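Local coordinates for putative host cell surface-exposed lipoprotein (Streptococcus phage TP-J34, PDB 4EQQ) that probably excludes superinfecting phages from the host cell as a surface lipoprotein, here its ectodomain, with the phage tape measure protein as its target, at residues Lys33-Ser38 / Asp92-Glu97; Ser20-Tyr25 / Ser58-Asn63; Gln39-Asp44 / Asp49-Ala54; Gln87-Asp92 / Glu97-Ala102. All coordinates share one frame; numbering follows the deposited sequence.

In the fold
From the N terminus, helix 13-28 comes first, and interaction 2 closes the loop that begins on it by bringing back residues 58-63, the link after helix 48-57 and the start of helix 62-77. Inside that loop sits interaction 3, the short helix-turn-helix closure of helices 33-42 and 48-57. Interaction 1 also starts on helix 33-42 but closes only at residues 92-97, so it encloses interaction 3 and crosses interaction 2. Interaction 4 pairs helices 81-91 and 96-104; it follows interactions 2 and 3 in series and crosses interaction 1, with which it shares Asp92 and Glu97. Interactions 3 and 4 have centres about 22 Å apart, and interaction 1 joins the two hairpins.

Interaction 1 (Lys33-Ser38 / Asp92-Glu97); sequences KEELRS and DKFTQE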
loop_
_atom_site.group_PDB
_atom_site.type_symbol
_atom_site.label_atom_id
_atom_site.label_comp_id
_atom_site.label_asym_id
_atom_site.label_seq_id
_atom_site.Cartn_x
_atom_site.Cartn_y
_atom_site.Cartn_z
ATOM N N LYS A 33 -1.865 -5.415 -11.229
ATOM C CA LYS A 33 -2.122 -4.760 -12.507
ATOM C C LYS A 33 -3.476 -4.052 -12.481
ATOM O O LYS A 33 -3.583 -2.931 -12.977
ATOM C CB LYS A 33 -2.095 -5.794 -13.643
ATOM C CG LYS A 33 -2.140 -5.182 -15.043
ATOM C CD LYS A 33 -2.247 -6.236 -16.149
ATOM C CE LYS A 33 -1.003 -7.078 -16.325
ATOM N NZ LYS A 33 -1.177 -8.084 -17.410
ATOM N N GLU A 34 -4.518 -4.718 -11.928
ATOM C CA GLU A 34 -5.872 -4.148 -11.888
ATOM C C GLU A 34 -5.988 -2.936 -10.948
ATOM O O GLU A 34 -6.658 -1.959 -11.276
ATOM C CB GLU A 34 -6.938 -5.229 -11.599
ATOM C CG GLU A 34 -7.018 -6.311 -12.673
ATOM C CD GLU A 34 -7.029 -5.849 -14.120
ATOM O OE1 GLU A 34 -7.763 -4.889 -14.436
ATOM O OE2 GLU A 34 -6.285 -6.437 -14.938
ATOM N N GLU A 35 -5.283 -2.985 -9.811
ATOM C CA GLU A 35 -5.249 -1.861 -8.869
ATOM C C GLU A 35 -4.606 -0.629 -9.515
ATOM O O GLU A 35 -5.142 0.482 -9.428
ATOM C CB GLU A 35 -4.495 -2.251 -7.604
ATOM C CG GLU A 35 -5.386 -3.023 -6.651
ATOM C CD GLU A 35 -4.680 -3.585 -5.438
ATOM O OE1 GLU A 35 -3.474 -3.921 -5.535
ATOM O OE2 GLU A 35 -5.360 -3.751 -4.400
ATOM N N LEU A 36 -3.493 -0.851 -10.214
ATOM C CA LEU A 36 -2.738 0.192 -10.909
ATOM C C LEU A 36 -3.542 0.786 -12.064
ATOM O O LEU A 36 -3.576 2.007 -12.227
ATOM C CB LEU A 36 -1.383 -0.364 -11.385
ATOM C CG LEU A 36 -0.487 0.619 -12.158
ATOM C CD1 LEU A 36 -0.133 1.857 -11.302
ATOM C CD2 LEU A 36 0.756 -0.072 -12.635
ATOM N N ARG A 37 -4.255 -0.076 -12.813
ATOM C CA ARG A 37 -5.094 0.331 -13.938
ATOM C C ARG A 37 -6.167 1.314 -13.474
ATOM O O ARG A 37 -6.400 2.343 -14.123
ATOM C CB ARG A 37 -5.753 -0.911 -14.581
ATOM C CG ARG A 37 -6.381 -0.635 -15.947
ATOM C CD ARG A 37 -7.391 -1.718 -16.353
ATOM N NE ARG A 37 -6.794 -3.055 -16.402
ATOM C CZ ARG A 37 -6.045 -3.514 -17.399
ATOM N NH1 ARG A 37 -5.775 -2.743 -18.447
ATOM N NH2 ARG A 37 -5.527 -4.730 -17.339
ATOM N N SER A 38 -6.833 0.965 -12.359
ATOM C CA SER A 38 -7.879 1.752 -11.718
ATOM C C SER A 38 -7.283 3.056 -11.134
ATOM O O SER A 38 -7.846 4.123 -11.345
ATOM C CB SER A 38 -8.568 0.923 -10.644
ATOM O OG SER A 38 -9.509 1.715 -9.934
ATOM N N ASP A 92 -7.070 -7.771 -3.623
ATOM C CA ASP A 92 -6.124 -6.979 -4.441
ATOM C C ASP A 92 -6.198 -7.254 -5.943
ATOM O O ASP A 92 -5.710 -6.454 -6.741
ATOM C CB ASP A 92 -4.679 -7.107 -3.943
ATOM C CG ASP A 92 -4.503 -6.520 -2.565
ATOM O OD1 ASP A 92 -4.704 -5.285 -2.412
ATOM O OD2 ASP A 92 -4.248 -7.295 -1.628
ATOM N N LYS A 93 -6.790 -8.387 -6.323
ATOM C CA LYS A 93 -6.940 -8.779 -7.728
ATOM C C LYS A 93 -5.646 -9.109 -8.467
ATOM O O LYS A 93 -5.572 -8.967 -9.685
ATOM C CB LYS A 93 -7.902 -7.865 -8.517
ATOM C CG LYS A 93 -9.337 -7.897 -7.951
ATOM C CD LYS A 93 -10.258 -6.912 -8.648
ATOM C CE LYS A 93 -9.762 -5.490 -8.532
ATOM N NZ LYS A 93 -10.770 -4.516 -9.002
ATOM N N PHE A 94 -4.643 -9.632 -7.722
ATOM C CA PHE A 94 -3.469 -10.249 -8.314
ATOM C C PHE A 94 -3.996 -11.540 -8.929
ATOM O O PHE A 94 -5.013 -12.075 -8.462
ATOM C CB PHE A 94 -2.444 -10.620 -7.230
ATOM C CG PHE A 94 -1.618 -9.436 -6.791
ATOM C CD1 PHE A 94 -0.577 -8.960 -7.586
ATOM C CD2 PHE A 94 -1.905 -8.770 -5.605
ATOM C CE1 PHE A 94 0.187 -7.863 -7.184
ATOM C CE2 PHE A 94 -1.156 -7.648 -5.213
ATOM C CZ PHE A 94 -0.116 -7.203 -6.007
ATOM N N THR A 95 -3.305 -12.081 -9.937
ATOM C CA THR A 95 -3.710 -13.371 -10.515
ATOM C C THR A 95 -3.369 -14.447 -9.471
ATOM O O THR A 95 -2.558 -14.188 -8.568
ATOM C CB THR A 95 -2.917 -13.638 -11.815
ATOM O OG1 THR A 95 -1.556 -13.888 -11.461
ATOM C CG2 THR A 95 -2.995 -12.463 -12.808
ATOM N N GLN A 96 -3.955 -15.644 -9.597
ATOM C CA GLN A 96 -3.675 -16.762 -8.681
ATOM C C GLN A 96 -2.184 -17.150 -8.656
ATOM O O GLN A 96 -1.638 -17.423 -7.589
ATOM C CB GLN A 96 -4.544 -17.985 -9.026
ATOM C CG GLN A 96 -4.525 -19.069 -7.934
ATOM C CD GLN A 96 -5.174 -18.591 -6.657
ATOM O OE1 GLN A 96 -6.317 -18.151 -6.662
ATOM N NE2 GLN A 96 -4.451 -18.647 -5.544
ATOM N N GLU A 97 -1.532 -17.145 -9.829
ATOM C CA GLU A 97 -0.106 -17.474 -9.972
ATOM C C GLU A 97 0.787 -16.447 -9.282
ATOM O O GLU A 97 1.762 -16.826 -8.647
ATOM C CB GLU A 97 0.270 -17.590 -11.451
ATOM C CG GLU A 97 -0.674 -18.535 -12.160
ATOM C CD GLU A 97 -0.060 -19.471 -13.177
ATOM O OE1 GLU A 97 1.079 -19.222 -13.637
ATOM O OE2 GLU A 97 -0.764 -20.429 -13.559
HETATM O O HOH W 1 -4.084 -7.931 -11.620
HETATM O O HOH W 2 -9.288 -2.255 -9.360
#
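Glu34, in the first turn of helix 33-42, meets Lys93 through hydrocarbon: Glu34 CB lies 4.2 Å from Lys93 CB, and a bend at chi3 (-59°) brings Lys93 CE back to the same carbon. The charged ends part company. Glu34 folds at chi2 (-46°) along its own helix, where Arg37 takes the carboxylate side-on, NE binding Glu34 OE1 at 2.9 Å and NH2 binding OE2, each oxygen met on its syn side. Two waters bridge the segments: one, between the backbones, donates to Lys93 O at 2.7 Å and accepts from Glu34 N; the other accepts from the Lys93 ammonium, NZ, and donates weakly to Glu34 O. The partner here is the turn of a helix-turn-helix, the link from helix 81-91 to helix 96-104, where Lys93 takes positive phi. One residue on, Glu35 extends beyond CG and puts OE2 2.6 Å from Asp92 OD1, with the carboxylate planes 70° apart. Two oxygens so close suggest that one acid holds a proton. Around the pair, Lys69 forms a salt bridge with Asp92 OD1, Tyr73 binds Asp92 OD2 and Ser32 N donates to Glu35 OE1. Glu35 OE1 also sits obliquely to the Phe94 ring, 4.4 Å from CE2.

Interaction 2 (Ser20-Tyr25 / Ser58-Asn63); sequences SKAKQY and SGIDYN
Lys23 runs past Ser58 and bends back to its backbone carbonyl. Its chain runs straight through chi2 and chi3, then turns at chi4 (-73°), and that last bend brings NZ down to Ser58 O, a hydrogen bond of 2.9 Å. The ammonium sits well above the carbonyl plane, 50° out of it, rather than on a lone pair, and the contact is backed by Lys23 CG lying 4.1 Å from Ser58 CB. Ser58 itself points its CB toward helix 13-28, with OG beside its own backbone N and opposite the carbonyl carbon (chi1 -59°). In this position OG donates a hydrogen bond to Ala54 O, one turn back in helix 48-57, while the same OG lies 3.5 Å from Ala22 CB; the buried hydroxyl is thus satisfied by the last turn of helix 48-57. Ile60 completes the contact from the other end of the loop. Its CD1 stands 3.9 Å from Ala22 O and 4.3 Å from Ala22 CB, whereas its second branch, CG2, sits over one face of the Tyr62 ring, offset toward the rim. Leu36 of helix 33-42 touches both Ile60 and Tyr62. Asp61 then caps helix 62-77, OD1 receiving a weak bond from Asn63 N. This is a helix packed against an interhelical linker, in which helix 13-28 holds the passage from helix 48-57 to helix 62-77 in an all-helical domain.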
loop_
_atom_site.group_PDB
_atom_site.type_symbol
_atom_site.label_atom_id
_atom_site.label_comp_id
_atom_site.label_asym_id
_atom_site.label_seq_id
_atom_site.Cartn_x
_atom_site.Cartn_y
_atom_site.Cartn_z
ATOM N N SER A 20 5.612 6.594 -16.666
ATOM C CA SER A 20 6.450 7.195 -15.616
ATOM C C SER A 20 5.708 7.135 -14.258
ATOM O O SER A 20 6.286 6.741 -13.238
ATOM C CB SER A 20 6.763 8.648 -15.986
ATOM O OG SER A 20 7.527 9.235 -14.949
ATOM N N LYS A 21 4.418 7.495 -14.265
ATOM C CA LYS A 21 3.574 7.469 -13.076
ATOM C C LYS A 21 3.364 6.014 -12.579
ATOM O O LYS A 21 3.473 5.764 -11.384
ATOM C CB LYS A 21 2.234 8.175 -13.366
ATOM C CG LYS A 21 1.309 8.360 -12.164
ATOM C CD LYS A 21 1.960 9.055 -10.935
ATOM C CE LYS A 21 2.219 10.530 -11.130
ATOM N NZ LYS A 21 2.549 11.206 -9.847
ATOM N N ALA A 22 3.125 5.058 -13.506
ATOM C CA ALA A 22 2.941 3.637 -13.175
ATOM C C ALA A 22 4.182 3.081 -12.445
ATOM O O ALA A 22 4.039 2.379 -11.441
ATOM C CB ALA A 22 2.660 2.829 -14.438
ATOM N N LYS A 23 5.395 3.430 -12.939
ATOM C CA LYS A 23 6.677 3.032 -12.342
ATOM C C LYS A 23 6.815 3.570 -10.917
ATOM O O LYS A 23 7.323 2.878 -10.051
ATOM C CB LYS A 23 7.840 3.545 -13.188
ATOM C CG LYS A 23 8.049 2.776 -14.465
ATOM C CD LYS A 23 9.136 3.423 -15.334
ATOM C CE LYS A 23 9.398 2.625 -16.593
ATOM N NZ LYS A 23 10.123 1.373 -16.286
ATOM N N GLN A 24 6.377 4.811 -10.689
ATOM C CA GLN A 24 6.386 5.469 -9.374
ATOM C C GLN A 24 5.484 4.694 -8.401
ATOM O O GLN A 24 5.922 4.321 -7.315
ATOM C CB GLN A 24 5.863 6.896 -9.548
ATOM C CG GLN A 24 6.451 7.925 -8.644
ATOM C CD GLN A 24 6.131 9.288 -9.212
ATOM O OE1 GLN A 24 6.735 9.744 -10.193
ATOM N NE2 GLN A 24 5.111 9.928 -8.673
ATOM N N TYR A 25 4.248 4.395 -8.818
ATOM C CA TYR A 25 3.312 3.621 -8.005
ATOM C C TYR A 25 3.839 2.240 -7.660
ATOM O O TYR A 25 3.766 1.849 -6.499
ATOM C CB TYR A 25 1.952 3.480 -8.700
ATOM C CG TYR A 25 1.110 4.724 -8.650
ATOM C CD1 TYR A 25 0.806 5.338 -7.435
ATOM C CD2 TYR A 25 0.532 5.243 -9.806
ATOM C CE1 TYR A 25 0.007 6.479 -7.381
ATOM C CE2 TYR A 25 -0.308 6.350 -9.757
ATOM C CZ TYR A 25 -0.559 6.972 -8.545
ATOM O OH TYR A 25 -1.378 8.061 -8.502
ATOM N N SER A 58 5.306 -0.777 -18.650
ATOM C CA SER A 58 6.152 -0.081 -17.692
ATOM C C SER A 58 7.241 -0.969 -17.083
ATOM O O SER A 58 7.922 -0.534 -16.151
ATOM C CB SER A 58 5.296 0.558 -16.600
ATOM O OG SER A 58 4.370 1.461 -17.175
ATOM N N GLY A 59 7.390 -2.191 -17.610
ATOM C CA GLY A 59 8.376 -3.172 -17.153
ATOM C C GLY A 59 8.087 -3.721 -15.772
ATOM O O GLY A 59 8.985 -4.235 -15.098
ATOM N N ILE A 60 6.833 -3.587 -15.314
ATOM C CA ILE A 60 6.465 -4.039 -13.963
ATOM C C ILE A 60 6.386 -5.552 -13.878
ATOM O O ILE A 60 5.744 -6.194 -14.716
ATOM C CB ILE A 60 5.181 -3.340 -13.422
ATOM C CG1 ILE A 60 5.366 -1.806 -13.357
ATOM C CG2 ILE A 60 4.766 -3.916 -12.045
ATOM C CD1 ILE A 60 4.096 -1.037 -13.338
ATOM N N ASP A 61 7.030 -6.111 -12.843
ATOM C CA ASP A 61 6.955 -7.525 -12.540
ATOM C C ASP A 61 5.874 -7.658 -11.438
ATOM O O ASP A 61 6.141 -7.401 -10.265
ATOM C CB ASP A 61 8.319 -8.068 -12.055
ATOM C CG ASP A 61 8.331 -9.588 -11.898
ATOM O OD1 ASP A 61 7.242 -10.180 -11.741
ATOM O OD2 ASP A 61 9.428 -10.185 -11.965
ATOM N N TYR A 62 4.669 -8.086 -11.827
ATOM C CA TYR A 62 3.541 -8.253 -10.909
ATOM C C TYR A 62 3.706 -9.399 -9.914
ATOM O O TYR A 62 3.058 -9.377 -8.865
ATOM C CB TYR A 62 2.220 -8.302 -11.677
ATOM C CG TYR A 62 1.911 -6.972 -12.325
ATOM C CD1 TYR A 62 1.494 -5.880 -11.561
ATOM C CD2 TYR A 62 2.081 -6.786 -13.692
ATOM C CE1 TYR A 62 1.252 -4.642 -12.147
ATOM C CE2 TYR A 62 1.811 -5.560 -14.294
ATOM C CZ TYR A 62 1.406 -4.490 -13.518
ATOM O OH TYR A 62 1.111 -3.299 -14.131
ATOM N N ASN A 63 4.613 -10.371 -10.209
ATOM C CA ASN A 63 4.928 -11.453 -9.261
ATOM C C ASN A 63 5.662 -10.822 -8.082
ATOM O O ASN A 63 5.405 -11.172 -6.935
ATOM C CB ASN A 63 5.846 -12.510 -9.898
ATOM C CG ASN A 63 5.160 -13.342 -10.943
ATOM O OD1 ASN A 63 4.075 -13.837 -10.727
ATOM N ND2 ASN A 63 5.793 -13.545 -12.080
#

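Interaction 3 (Gln39-Asp44 / Asp49-Ala54); sequences QLVSFD and DASDYA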
loop_
_atom_site.group_PDB
_atom_site.type_symbol
_atom_site.label_atom_id
_atom_site.label_comp_id
_atom_site.label_asym_id
_atom_site.label_seq_id
_atom_site.Cartn_x
_atom_site.Cartn_y
_atom_site.Cartn_z
ATOM N N GLN A 39 -6.120 2.976 -10.457
ATOM C CA GLN A 39 -5.444 4.145 -9.881
ATOM C C GLN A 39 -5.154 5.234 -10.941
ATOM O O GLN A 39 -5.445 6.411 -10.704
ATOM C CB GLN A 39 -4.134 3.721 -9.200
ATOM C CG GLN A 39 -3.340 4.886 -8.592
ATOM C CD GLN A 39 -3.942 5.447 -7.320
ATOM O OE1 GLN A 39 -4.717 4.792 -6.629
ATOM N NE2 GLN A 39 -3.572 6.669 -6.961
ATOM N N LEU A 40 -4.559 4.838 -12.091
ATOM C CA LEU A 40 -4.202 5.781 -13.160
ATOM C C LEU A 40 -5.407 6.533 -13.723
ATOM O O LEU A 40 -5.291 7.707 -14.075
ATOM C CB LEU A 40 -3.397 5.101 -14.283
ATOM C CG LEU A 40 -2.001 4.575 -13.900
ATOM C CD1 LEU A 40 -1.482 3.601 -14.956
ATOM C CD2 LEU A 40 -0.971 5.730 -13.668
ATOM N N VAL A 41 -6.552 5.860 -13.806
ATOM C CA VAL A 41 -7.798 6.468 -14.294
ATOM C C VAL A 41 -8.465 7.294 -13.169
ATOM O O VAL A 41 -8.744 8.466 -13.356
ATOM C CB VAL A 41 -8.767 5.396 -14.877
ATOM C CG1 VAL A 41 -10.148 5.987 -15.185
ATOM C CG2 VAL A 41 -8.184 4.745 -16.127
ATOM N N SER A 42 -8.709 6.671 -12.014
ATOM C CA SER A 42 -9.439 7.272 -10.898
ATOM C C SER A 42 -8.722 8.442 -10.212
ATOM O O SER A 42 -9.363 9.442 -9.888
ATOM C CB SER A 42 -9.839 6.191 -9.894
ATOM O OG SER A 42 -10.714 6.693 -8.904
ATOM N N PHE A 43 -7.422 8.321 -9.970
ATOM C CA PHE A 43 -6.689 9.402 -9.311
ATOM C C PHE A 43 -6.023 10.370 -10.285
ATOM O O PHE A 43 -6.232 11.577 -10.183
ATOM C CB PHE A 43 -5.662 8.856 -8.306
ATOM C CG PHE A 43 -4.963 9.944 -7.507
ATOM C CD1 PHE A 43 -5.587 10.536 -6.417
ATOM C CD2 PHE A 43 -3.708 10.408 -7.881
ATOM C CE1 PHE A 43 -4.957 11.567 -5.707
ATOM C CE2 PHE A 43 -3.080 11.435 -7.171
ATOM C CZ PHE A 43 -3.703 11.997 -6.079
ATOM N N ASP A 44 -5.175 9.852 -11.180
ATOM C CA ASP A 44 -4.388 10.672 -12.102
ATOM C C ASP A 44 -5.176 11.181 -13.293
ATOM O O ASP A 44 -4.699 12.062 -14.002
ATOM C CB ASP A 44 -3.137 9.915 -12.543
ATOM C CG ASP A 44 -2.270 9.530 -11.372
ATOM O OD1 ASP A 44 -1.473 10.373 -10.929
ATOM O OD2 ASP A 44 -2.496 8.445 -10.808
ATOM N N ASP A 49 -7.422 4.069 -22.199
ATOM C CA ASP A 49 -6.398 3.590 -23.129
ATOM C C ASP A 49 -4.963 3.848 -22.628
ATOM O O ASP A 49 -4.122 2.970 -22.768
ATOM C CB ASP A 49 -6.603 4.189 -24.529
ATOM C CG ASP A 49 -7.810 3.638 -25.278
ATOM O OD1 ASP A 49 -8.305 2.554 -24.900
ATOM O OD2 ASP A 49 -8.207 4.249 -26.276
ATOM N N ALA A 50 -4.684 5.052 -22.091
ATOM C CA ALA A 50 -3.345 5.398 -21.576
ATOM C C ALA A 50 -3.013 4.506 -20.355
ATOM O O ALA A 50 -1.878 4.055 -20.207
ATOM C CB ALA A 50 -3.303 6.865 -21.175
ATOM N N SER A 51 -4.013 4.256 -19.499
ATOM C CA SER A 51 -3.843 3.420 -18.307
ATOM C C SER A 51 -3.599 1.971 -18.714
ATOM O O SER A 51 -2.673 1.360 -18.195
ATOM C CB SER A 51 -5.045 3.539 -17.376
ATOM O OG SER A 51 -4.849 2.715 -16.241
ATOM N N ASP A 52 -4.411 1.440 -19.655
ATOM C CA ASP A 52 -4.259 0.088 -20.208
ATOM C C ASP A 52 -2.875 -0.080 -20.846
ATOM O O ASP A 52 -2.247 -1.114 -20.652
ATOM C CB ASP A 52 -5.360 -0.231 -21.241
ATOM C CG ASP A 52 -6.765 -0.364 -20.663
ATOM O OD1 ASP A 52 -6.903 -0.411 -19.400
ATOM O OD2 ASP A 52 -7.717 -0.369 -21.450
ATOM N N TYR A 53 -2.385 0.945 -21.558
ATOM C CA TYR A 53 -1.041 0.903 -22.142
ATOM C C TYR A 53 0.023 0.871 -21.033
ATOM O O TYR A 53 0.933 0.038 -21.085
ATOM C CB TYR A 53 -0.796 2.120 -23.048
ATOM C CG TYR A 53 0.616 2.172 -23.598
ATOM C CD1 TYR A 53 0.965 1.442 -24.734
ATOM C CD2 TYR A 53 1.601 2.935 -22.980
ATOM C CE1 TYR A 53 2.267 1.465 -25.229
ATOM C CE2 TYR A 53 2.910 2.953 -23.458
ATOM C CZ TYR A 53 3.234 2.228 -24.594
ATOM O OH TYR A 53 4.509 2.271 -25.100
ATOM N N ALA A 54 -0.066 1.805 -20.061
ATOM C CA ALA A 54 0.906 1.892 -18.966
ATOM C C ALA A 54 1.040 0.605 -18.120
ATOM O O ALA A 54 2.157 0.191 -17.834
ATOM C CB ALA A 54 0.602 3.091 -18.071
#
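Helix 33-42 and helix 48-57 form a helix-turn-helix, the motif for which this fold is named, and this contact lies next to the turn. Ser51 is its centre, pointing at the first helix and lodged between Leu40 and Val41. Leu40 comes over the hydroxyl: its CB lies 3.4 Å from Ser51 OG, and its CD1 is 3.7 Å from the same oxygen. From there the branch carries on along the second helix to Ala54, with Leu40 CD1 3.8 Å from Ala54 CB, so one leucine spans one turn of its partner. No hydrogen bond joins the two segments. The serine oxygen, buried among carbons, finds its polar partner in the backbone instead, bonding Arg37 O one turn earlier in helix 33-42. It gets there because OG lies opposite its own backbone N (chi1 180°). That bond ties the second helix to the first where the side chains are otherwise apolar, and the salt bridge from Arg37 to Asp52 is a second link between the same helices. Nearer the turn, the backbones of Leu40 and Tyr46 are hydrogen-bonded as well. Val41 closes the contact with a single branch, CG2, which rests on Ser51 CB at 3.6 Å.

Interaction 4 (Gln87-Asp92 / Glu97-Ala102); sequences QLVSFD and EEADYA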
loop_
_atom_site.group_PDB
_atom_site.type_symbol
_atom_site.label_atom_id
_atom_site.label_comp_id
_atom_site.label_asym_id
_atom_site.label_seq_id
_atom_site.Cartn_x
_atom_site.Cartn_y
_atom_site.Cartn_z
ATOM N N GLN A 87 -6.426 -12.947 0.143
ATOM C CA GLN A 87 -6.501 -11.485 0.130
ATOM C C GLN A 87 -5.918 -10.949 -1.175
ATOM O O GLN A 87 -6.536 -10.104 -1.817
ATOM C CB GLN A 87 -5.754 -10.887 1.340
ATOM C CG GLN A 87 -6.051 -9.389 1.565
ATOM C CD GLN A 87 -7.463 -9.143 2.072
ATOM O OE1 GLN A 87 -8.145 -10.033 2.584
ATOM N NE2 GLN A 87 -7.928 -7.933 1.971
ATOM N N LEU A 88 -4.730 -11.441 -1.571
ATOM C CA LEU A 88 -4.081 -10.981 -2.813
ATOM C C LEU A 88 -4.964 -11.195 -4.046
ATOM O O LEU A 88 -5.051 -10.316 -4.908
ATOM C CB LEU A 88 -2.735 -11.694 -3.008
ATOM C CG LEU A 88 -1.622 -11.396 -1.985
ATOM C CD1 LEU A 88 -0.462 -12.380 -2.190
ATOM C CD2 LEU A 88 -1.150 -9.895 -2.041
ATOM N N VAL A 89 -5.644 -12.346 -4.110
ATOM C CA VAL A 89 -6.515 -12.688 -5.242
ATOM C C VAL A 89 -7.872 -12.023 -5.142
ATOM O O VAL A 89 -8.219 -11.245 -6.027
ATOM C CB VAL A 89 -6.628 -14.227 -5.455
ATOM C CG1 VAL A 89 -7.625 -14.575 -6.568
ATOM C CG2 VAL A 89 -5.274 -14.829 -5.764
ATOM N N SER A 90 -8.654 -12.339 -4.084
ATOM C CA SER A 90 -10.030 -11.843 -3.941
ATOM C C SER A 90 -10.155 -10.372 -3.775
ATOM O O SER A 90 -11.086 -9.780 -4.328
ATOM C CB SER A 90 -10.759 -12.537 -2.792
ATOM O OG SER A 90 -10.743 -13.935 -3.024
ATOM N N PHE A 91 -9.249 -9.773 -2.988
ATOM C CA PHE A 91 -9.312 -8.354 -2.702
ATOM C C PHE A 91 -8.403 -7.501 -3.600
ATOM O O PHE A 91 -8.912 -6.594 -4.257
ATOM C CB PHE A 91 -9.051 -8.117 -1.206
ATOM C CG PHE A 91 -9.298 -6.710 -0.730
ATOM C CD1 PHE A 91 -10.575 -6.294 -0.376
ATOM C CD2 PHE A 91 -8.252 -5.807 -0.610
ATOM C CE1 PHE A 91 -10.807 -4.989 0.053
ATOM C CE2 PHE A 91 -8.478 -4.512 -0.149
ATOM C CZ PHE A 91 -9.757 -4.115 0.183
ATOM N N ASP A 92 -7.070 -7.771 -3.623
ATOM C CA ASP A 92 -6.124 -6.979 -4.441
ATOM C C ASP A 92 -6.198 -7.254 -5.943
ATOM O O ASP A 92 -5.710 -6.454 -6.741
ATOM C CB ASP A 92 -4.679 -7.107 -3.943
ATOM C CG ASP A 92 -4.503 -6.520 -2.565
ATOM O OD1 ASP A 92 -4.704 -5.285 -2.412
ATOM O OD2 ASP A 92 -4.248 -7.295 -1.628
ATOM N N GLU A 97 -1.532 -17.145 -9.829
ATOM C CA GLU A 97 -0.106 -17.474 -9.972
ATOM C C GLU A 97 0.787 -16.447 -9.282
ATOM O O GLU A 97 1.762 -16.826 -8.647
ATOM C CB GLU A 97 0.270 -17.590 -11.451
ATOM C CG GLU A 97 -0.674 -18.535 -12.160
ATOM C CD GLU A 97 -0.060 -19.471 -13.177
ATOM O OE1 GLU A 97 1.079 -19.222 -13.637
ATOM O OE2 GLU A 97 -0.764 -20.429 -13.559
ATOM N N GLU A 98 0.440 -15.157 -9.380
ATOM C CA GLU A 98 1.192 -14.097 -8.677
ATOM C C GLU A 98 1.083 -14.297 -7.155
ATOM O O GLU A 98 2.089 -14.218 -6.454
ATOM C CB GLU A 98 0.664 -12.712 -9.058
ATOM C CG GLU A 98 1.118 -12.297 -10.450
ATOM C CD GLU A 98 0.232 -11.314 -11.183
ATOM O OE1 GLU A 98 0.443 -11.133 -12.402
ATOM O OE2 GLU A 98 -0.675 -10.726 -10.552
ATOM N N ALA A 99 -0.141 -14.586 -6.658
ATOM C CA ALA A 99 -0.403 -14.805 -5.236
ATOM C C ALA A 99 0.281 -16.092 -4.754
ATOM O O ALA A 99 0.861 -16.088 -3.670
ATOM C CB ALA A 99 -1.906 -14.864 -4.977
ATOM N N ASP A 100 0.269 -17.167 -5.580
ATOM C CA ASP A 100 0.928 -18.430 -5.222
ATOM C C ASP A 100 2.426 -18.217 -5.089
ATOM O O ASP A 100 3.016 -18.667 -4.107
ATOM C CB ASP A 100 0.625 -19.544 -6.250
ATOM C CG ASP A 100 -0.822 -20.012 -6.292
ATOM O OD1 ASP A 100 -1.572 -19.741 -5.315
ATOM O OD2 ASP A 100 -1.221 -20.606 -7.316
ATOM N N TYR A 101 3.031 -17.487 -6.056
ATOM C CA TYR A 101 4.456 -17.154 -6.019
ATOM C C TYR A 101 4.775 -16.321 -4.759
ATOM O O TYR A 101 5.768 -16.588 -4.069
ATOM C CB TYR A 101 4.868 -16.389 -7.293
ATOM C CG TYR A 101 6.232 -15.745 -7.185
ATOM C CD1 TYR A 101 7.394 -16.481 -7.406
ATOM C CD2 TYR A 101 6.364 -14.407 -6.818
ATOM C CE1 TYR A 101 8.658 -15.906 -7.246
ATOM C CE2 TYR A 101 7.623 -13.817 -6.673
ATOM C CZ TYR A 101 8.765 -14.569 -6.895
ATOM O OH TYR A 101 9.997 -13.985 -6.757
ATOM N N ALA A 102 3.927 -15.318 -4.458
ATOM C CA ALA A 102 4.145 -14.453 -3.293
ATOM C C ALA A 102 4.213 -15.271 -1.995
ATOM O O ALA A 102 5.168 -15.124 -1.223
ATOM C CB ALA A 102 3.025 -13.411 -3.192
#
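A purely apolar helix-helix contact joins Leu88 and Val89 to Ala99 and Ala102 beside the turn of the helix-turn-helix made by helices 81-91 and 96-104. The short segments run nearly antiparallel, at 159°, with their axes 9.1 Å apart at closest approach. Two alanines on the second helix, a turn apart, offer only methyl groups, and the larger residues of the first come down on them. Leu88 touches both: CB lies 3.8 Å from Ala99 CB, and CD1 reaches on to Ala102 CB at 3.8 Å. Val89 uses its CG2 branch, the one opposite the carbonyl carbon, and presses it on Ala99 CB at 3.5 Å, tighter than usual for two carbons. Ala99 CB is therefore wedged between the two neighbouring side chains. Toward the turn the first helix widens into a pi-type turn, where Gln87 O accepts from both Phe91 N and Asp92 N, each at 3.0 Å, and Leu88 shares a backbone hydrogen bond with Phe94 beyond it. A salt bridge between Asp100 and Arg85 spans the same helices outside this apolar patch. With carbon meeting carbon throughout and no hydrogen bond between the two segments, the contact depends on close fit and exclusion of water rather than on directed bonds.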